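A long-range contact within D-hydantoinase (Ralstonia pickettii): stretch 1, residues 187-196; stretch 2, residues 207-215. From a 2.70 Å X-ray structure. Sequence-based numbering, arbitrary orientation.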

ATOM      1  N   ALA A 187      -0.417 -18.073  17.206  1.00 21.58           N
ATOM      2  CA  ALA A 187      -0.637 -16.732  17.722  1.00 21.80           C
ATOM      3  C   ALA A 187      -1.915 -16.752  18.549  1.00 21.63           C
ATOM      4  O   ALA A 187      -1.955 -16.214  19.655  1.00 23.72           O
ATOM      5  N   ALA A 188      -2.958 -17.382  18.021  1.00 20.22           N
ATOM      6  CA  ALA A 188      -4.223 -17.459  18.745  1.00 21.35           C
ATOM      7  C   ALA A 188      -4.044 -18.185  20.082  1.00 22.37           C
ATOM      8  O   ALA A 188      -4.461 -17.683  21.126  1.00 21.03           O
ATOM      9  N   ASP A 189      -3.425 -19.361  20.051  1.00 23.53           N
ATOM     10  CA  ASP A 189      -3.206 -20.121  21.274  1.00 25.29           C
ATOM     11  C   ASP A 189      -2.523 -19.275  22.333  1.00 26.20           C
ATOM     12  O   ASP A 189      -2.950 -19.260  23.489  1.00 25.89           O
ATOM     13  N   TYR A 190      -1.466 -18.571  21.932  1.00 26.65           N
ATOM     14  CA  TYR A 190      -0.722 -17.702  22.843  1.00 26.59           C
ATOM     15  C   TYR A 190      -1.662 -16.730  23.554  1.00 27.00           C
ATOM     16  O   TYR A 190      -1.629 -16.598  24.779  1.00 27.44           O
ATOM     17  N   LEU A 191      -2.500 -16.049  22.781  1.00 26.47           N
ATOM     18  CA  LEU A 191      -3.429 -15.090  23.356  1.00 27.67           C
ATOM     19  C   LEU A 191      -4.546 -15.762  24.139  1.00 29.23           C
ATOM     20  O   LEU A 191      -4.946 -15.271  25.192  1.00 29.49           O
ATOM     21  N   ARG A 192      -5.049 -16.885  23.634  1.00 31.64           N
ATOM     22  CA  ARG A 192      -6.124 -17.602  24.317  1.00 33.62           C
ATOM     23  C   ARG A 192      -5.685 -17.984  25.725  1.00 33.08           C
ATOM     24  O   ARG A 192      -6.369 -17.693  26.703  1.00 32.14           O
ATOM     25  N   ASP A 193      -4.530 -18.632  25.821  1.00 33.58           N
ATOM     26  CA  ASP A 193      -3.999 -19.062  27.108  1.00 34.70           C
ATOM     27  C   ASP A 193      -3.649 -17.899  28.031  1.00 36.06           C
ATOM     28  O   ASP A 193      -3.890 -17.956  29.242  1.00 35.94           O
ATOM     29  N   LYS A 194      -3.079 -16.846  27.455  1.00 37.11           N
ATOM     30  CA  LYS A 194      -2.708 -15.670  28.224  1.00 36.90           C
ATOM     31  C   LYS A 194      -3.955 -15.090  28.891  1.00 36.78           C
ATOM     32  O   LYS A 194      -3.919 -14.716  30.059  1.00 37.08           O
ATOM     33  N   PHE A 195      -5.059 -15.033  28.150  1.00 37.17           N
ATOM     34  CA  PHE A 195      -6.310 -14.501  28.683  1.00 38.03           C
ATOM     35  C   PHE A 195      -6.863 -15.351  29.816  1.00 39.51           C
ATOM     36  O   PHE A 195      -7.269 -14.831  30.857  1.00 39.52           O
ATOM     37  N   VAL A 196      -6.895 -16.661  29.603  1.00 40.24           N
ATOM     38  CA  VAL A 196      -7.415 -17.568  30.610  1.00 41.51           C
ATOM     39  C   VAL A 196      -6.558 -17.496  31.862  1.00 42.63           C
ATOM     40  O   VAL A 196      -7.076 -17.526  32.976  1.00 43.35           O
ATOM     41  N   ALA A 207     -12.960 -13.491  20.702  1.00 25.74           N
ATOM     42  CA  ALA A 207     -12.615 -12.534  19.661  1.00 25.98           C
ATOM     43  C   ALA A 207     -11.259 -11.885  19.911  1.00 26.21           C
ATOM     44  O   ALA A 207     -10.391 -11.875  19.031  1.00 27.16           O
ATOM     45  N   LEU A 208     -11.075 -11.348  21.113  1.00 25.30           N
ATOM     46  CA  LEU A 208      -9.821 -10.688  21.453  1.00 24.13           C
ATOM     47  C   LEU A 208      -8.621 -11.630  21.361  1.00 24.36           C
ATOM     48  O   LEU A 208      -7.502 -11.187  21.083  1.00 25.26           O
ATOM     49  N   SER A 209      -8.847 -12.923  21.578  1.00 22.65           N
ATOM     50  CA  SER A 209      -7.755 -13.888  21.521  1.00 23.17           C
ATOM     51  C   SER A 209      -7.309 -14.168  20.092  1.00 22.54           C
ATOM     52  O   SER A 209      -6.275 -14.799  19.864  1.00 21.63           O
ATOM     53  N   ARG A 210      -8.095 -13.707  19.126  1.00 22.25           N
ATOM     54  CA  ARG A 210      -7.742 -13.898  17.728  1.00 23.26           C
ATOM     55  C   ARG A 210      -8.155 -12.694  16.888  1.00 23.15           C
ATOM     56  O   ARG A 210      -9.062 -12.759  16.056  1.00 23.38           O
ATOM     57  N   PRO A 211      -7.460 -11.567  17.098  1.00 22.82           N
ATOM     58  CA  PRO A 211      -7.686 -10.296  16.409  1.00 21.40           C
ATOM     59  C   PRO A 211      -7.292 -10.362  14.936  1.00 19.66           C
ATOM     60  O   PRO A 211      -6.589 -11.282  14.506  1.00 20.36           O
ATOM     61  N   PRO A 212      -7.729  -9.371  14.150  1.00 17.79           N
ATOM     62  CA  PRO A 212      -7.453  -9.272  12.714  1.00 15.53           C
ATOM     63  C   PRO A 212      -6.051  -9.671  12.269  1.00 15.75           C
ATOM     64  O   PRO A 212      -5.889 -10.307  11.228  1.00 16.68           O
ATOM     65  N   ARG A 213      -5.035  -9.307  13.044  1.00 15.24           N
ATOM     66  CA  ARG A 213      -3.667  -9.635  12.658  1.00 14.95           C
ATOM     67  C   ARG A 213      -3.471 -11.138  12.515  1.00 15.37           C
ATOM     68  O   ARG A 213      -2.761 -11.594  11.618  1.00 14.28           O
ATOM     69  N   VAL A 214      -4.095 -11.898  13.413  1.00 16.51           N
ATOM     70  CA  VAL A 214      -4.008 -13.354  13.394  1.00 17.74           C
ATOM     71  C   VAL A 214      -4.504 -13.877  12.047  1.00 18.57           C
ATOM     72  O   VAL A 214      -3.892 -14.768  11.445  1.00 17.78           O
ATOM     73  N   GLU A 215      -5.613 -13.313  11.576  1.00 17.39           N
ATOM     74  CA  GLU A 215      -6.182 -13.709  10.294  1.00 16.27           C
ATOM     75  C   GLU A 215      -5.315 -13.200   9.142  1.00 16.64           C
ATOM     76  O   GLU A 215      -4.939 -13.962   8.246  1.00 18.36           O
TER

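Stretch 1 is helical throughout and presents Ala187, Ala188, Leu191 and Phe195 toward stretch 2, where a bend at Ser209–Pro211 leads into the helical turn bearing Val214. No hydrogen bond crosses the contact, which buries 412 Å² and rests mainly on shape. The bend comes close at Ala188: Ala188 CA lies 5.1 Å from Arg210 CA, and Ser209 O approaches Ala188 CA at 3.5 Å in a CA-H...O contact. The same carbonyl lies 3.3 Å from Leu191 CB, so it nestles against the helix surface between these two residues. Leu191 (m, t) extends CD1 to 3.7 Å from Pro211 CD. One turn on, Phe195 (chi1 m) brings its ring against the Leu208–Ser209 backbone, CE2 being 3.6 Å from Ser209 N, and CZ meets Leu208 CB at 3.7 Å. Ser209, the residue most covered in this contact, also packs its CB against Arg192 CG at 3.7 Å. At the other end, Val214 (t) points in and straddles the two alanines, with CG2 4.2 Å from Ala187 CB and CG1 4.4 Å from Ala188 CB. Arg210 curls back so that Ala188 CB lies over one face of its guanidinium, 4.0 Å from NH1. That NH1 is also 4.1 Å from Arg192 NE, a proximity of like charges; both arginines have hydrogen-bonding partners elsewhere in the structure.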

ATOM      1  CB  ALA A 187      -0.759 -15.735  16.583  1.00 22.95           C
ATOM      2  CB  ALA A 188      -5.269 -18.170  17.903  1.00 20.29           C
ATOM      3  CB  ASP A 189      -2.371 -21.368  21.001  1.00 26.21           C
ATOM      4  CG  ASP A 189      -3.151 -22.431  20.262  1.00 28.62           C
ATOM      5  OD1 ASP A 189      -4.368 -22.561  20.539  1.00 28.31           O
ATOM      6  OD2 ASP A 189      -2.551 -23.139  19.418  1.00 31.83           O
ATOM      7  CB  TYR A 190       0.328 -16.911  22.063  1.00 28.02           C
ATOM      8  CG  TYR A 190       0.997 -15.811  22.861  1.00 29.90           C
ATOM      9  CD1 TYR A 190       2.097 -16.077  23.676  1.00 29.35           C
ATOM     10  CD2 TYR A 190       0.519 -14.497  22.807  1.00 30.99           C
ATOM     11  CE1 TYR A 190       2.709 -15.062  24.419  1.00 30.52           C
ATOM     12  CE2 TYR A 190       1.120 -13.476  23.544  1.00 32.49           C
ATOM     13  CZ  TYR A 190       2.215 -13.763  24.348  1.00 32.18           C
ATOM     14  OH  TYR A 190       2.807 -12.753  25.075  1.00 32.10           O
ATOM     15  CB  LEU A 191      -4.013 -14.197  22.257  1.00 26.84           C
ATOM     16  CG  LEU A 191      -3.005 -13.278  21.551  1.00 26.93           C
ATOM     17  CD1 LEU A 191      -3.644 -12.632  20.337  1.00 26.64           C
ATOM     18  CD2 LEU A 191      -2.512 -12.215  22.524  1.00 25.68           C
ATOM     19  CB  ARG A 192      -6.505 -18.876  23.553  1.00 37.02           C
ATOM     20  CG  ARG A 192      -6.834 -18.670  22.068  1.00 41.70           C
ATOM     21  CD  ARG A 192      -7.324 -19.969  21.427  1.00 43.49           C
ATOM     22  NE  ARG A 192      -8.689 -20.278  21.849  1.00 47.29           N
ATOM     23  CZ  ARG A 192      -9.197 -21.504  21.927  1.00 47.89           C
ATOM     24  NH1 ARG A 192      -8.456 -22.559  21.615  1.00 48.18           N
ATOM     25  NH2 ARG A 192     -10.450 -21.674  22.325  1.00 48.62           N
ATOM     26  CB  ASP A 193      -2.770 -19.939  26.887  1.00 33.62           C
ATOM     27  CG  ASP A 193      -3.076 -21.146  26.034  1.00 35.29           C
ATOM     28  OD1 ASP A 193      -4.219 -21.655  26.120  1.00 34.62           O
ATOM     29  OD2 ASP A 193      -2.177 -21.589  25.286  1.00 37.48           O
ATOM     30  CB  LYS A 194      -2.055 -14.641  27.300  1.00 38.15           C
ATOM     31  CG  LYS A 194      -1.356 -13.483  27.998  1.00 40.16           C
ATOM     32  CD  LYS A 194      -0.503 -12.710  26.991  1.00 42.98           C
ATOM     33  CE  LYS A 194       0.212 -11.510  27.604  1.00 43.76           C
ATOM     34  NZ  LYS A 194       1.088 -10.838  26.589  1.00 44.10           N
ATOM     35  CB  PHE A 195      -7.371 -14.410  27.588  1.00 38.59           C
ATOM     36  CG  PHE A 195      -7.301 -13.155  26.771  1.00 40.40           C
ATOM     37  CD1 PHE A 195      -7.301 -11.908  27.387  1.00 41.20           C
ATOM     38  CD2 PHE A 195      -7.260 -13.215  25.381  1.00 40.64           C
ATOM     39  CE1 PHE A 195      -7.262 -10.736  26.630  1.00 42.24           C
ATOM     40  CE2 PHE A 195      -7.222 -12.050  24.614  1.00 41.06           C
ATOM     41  CZ  PHE A 195      -7.222 -10.808  25.240  1.00 41.48           C
ATOM     42  CB  VAL A 196      -7.453 -19.010  30.081  1.00 42.02           C
ATOM     43  CG1 VAL A 196      -7.891 -19.958  31.176  1.00 42.48           C
ATOM     44  CG2 VAL A 196      -8.417 -19.096  28.914  1.00 42.29           C
ATOM     45  CB  ALA A 207     -13.696 -11.465  19.559  1.00 25.65           C
ATOM     46  CB  LEU A 208      -9.910 -10.089  22.855  1.00 22.69           C
ATOM     47  CG  LEU A 208     -11.105  -9.150  23.067  1.00 23.31           C
ATOM     48  CD1 LEU A 208     -11.107  -8.630  24.495  1.00 20.15           C
ATOM     49  CD2 LEU A 208     -11.043  -7.998  22.077  1.00 20.73           C
ATOM     50  CB  SER A 209      -8.148 -15.201  22.220  1.00 25.18           C
ATOM     51  OG  SER A 209      -9.221 -15.862  21.571  1.00 28.10           O
ATOM     52  CB  ARG A 210      -8.341 -15.210  17.189  1.00 22.73           C
ATOM     53  CG  ARG A 210      -9.750 -15.522  17.636  1.00 22.66           C
ATOM     54  CD  ARG A 210      -9.973 -17.031  17.746  1.00 23.27           C
ATOM     55  NE  ARG A 210      -9.538 -17.770  16.562  1.00 22.37           N
ATOM     56  CZ  ARG A 210      -9.052 -19.010  16.602  1.00 21.90           C
ATOM     57  NH1 ARG A 210      -8.940 -19.640  17.763  1.00 24.37           N
ATOM     58  NH2 ARG A 210      -8.666 -19.621  15.494  1.00 20.44           N
ATOM     59  CB  PRO A 211      -6.813  -9.332  17.200  1.00 20.05           C
ATOM     60  CG  PRO A 211      -5.635 -10.186  17.525  1.00 20.45           C
ATOM     61  CD  PRO A 211      -6.285 -11.470  17.984  1.00 21.95           C
ATOM     62  CB  PRO A 212      -7.759  -7.813  12.416  1.00 13.73           C
ATOM     63  CG  PRO A 212      -8.925  -7.549  13.315  1.00 14.47           C
ATOM     64  CD  PRO A 212      -8.494  -8.198  14.615  1.00 14.83           C
ATOM     65  CB  ARG A 213      -2.677  -9.101  13.682  1.00 16.51           C
ATOM     66  CG  ARG A 213      -1.272  -8.968  13.133  1.00 16.63           C
ATOM     67  CD  ARG A 213      -1.184  -7.691  12.336  1.00 19.45           C
ATOM     68  NE  ARG A 213      -1.159  -7.894  10.893  1.00 18.00           N
ATOM     69  CZ  ARG A 213      -1.626  -7.003  10.025  1.00 16.56           C
ATOM     70  NH1 ARG A 213      -2.162  -5.870  10.464  1.00 12.70           N
ATOM     71  NH2 ARG A 213      -1.533  -7.228   8.723  1.00 19.38           N
ATOM     72  CB  VAL A 214      -4.857 -13.971  14.523  1.00 19.70           C
ATOM     73  CG1 VAL A 214      -4.869 -15.488  14.405  1.00 21.01           C
ATOM     74  CG2 VAL A 214      -4.304 -13.553  15.871  1.00 19.25           C
ATOM     75  CB  GLU A 215      -7.608 -13.149  10.150  1.00 14.63           C
ATOM     76  CG  GLU A 215      -8.366 -13.666   8.926  1.00 11.70           C
ATOM     77  CD  GLU A 215      -9.789 -13.122   8.825  1.00 13.37           C
ATOM     78  OE1 GLU A 215     -10.387 -12.812   9.881  1.00  9.75           O
ATOM     79  OE2 GLU A 215     -10.315 -13.017   7.689  1.00 12.32           O
TER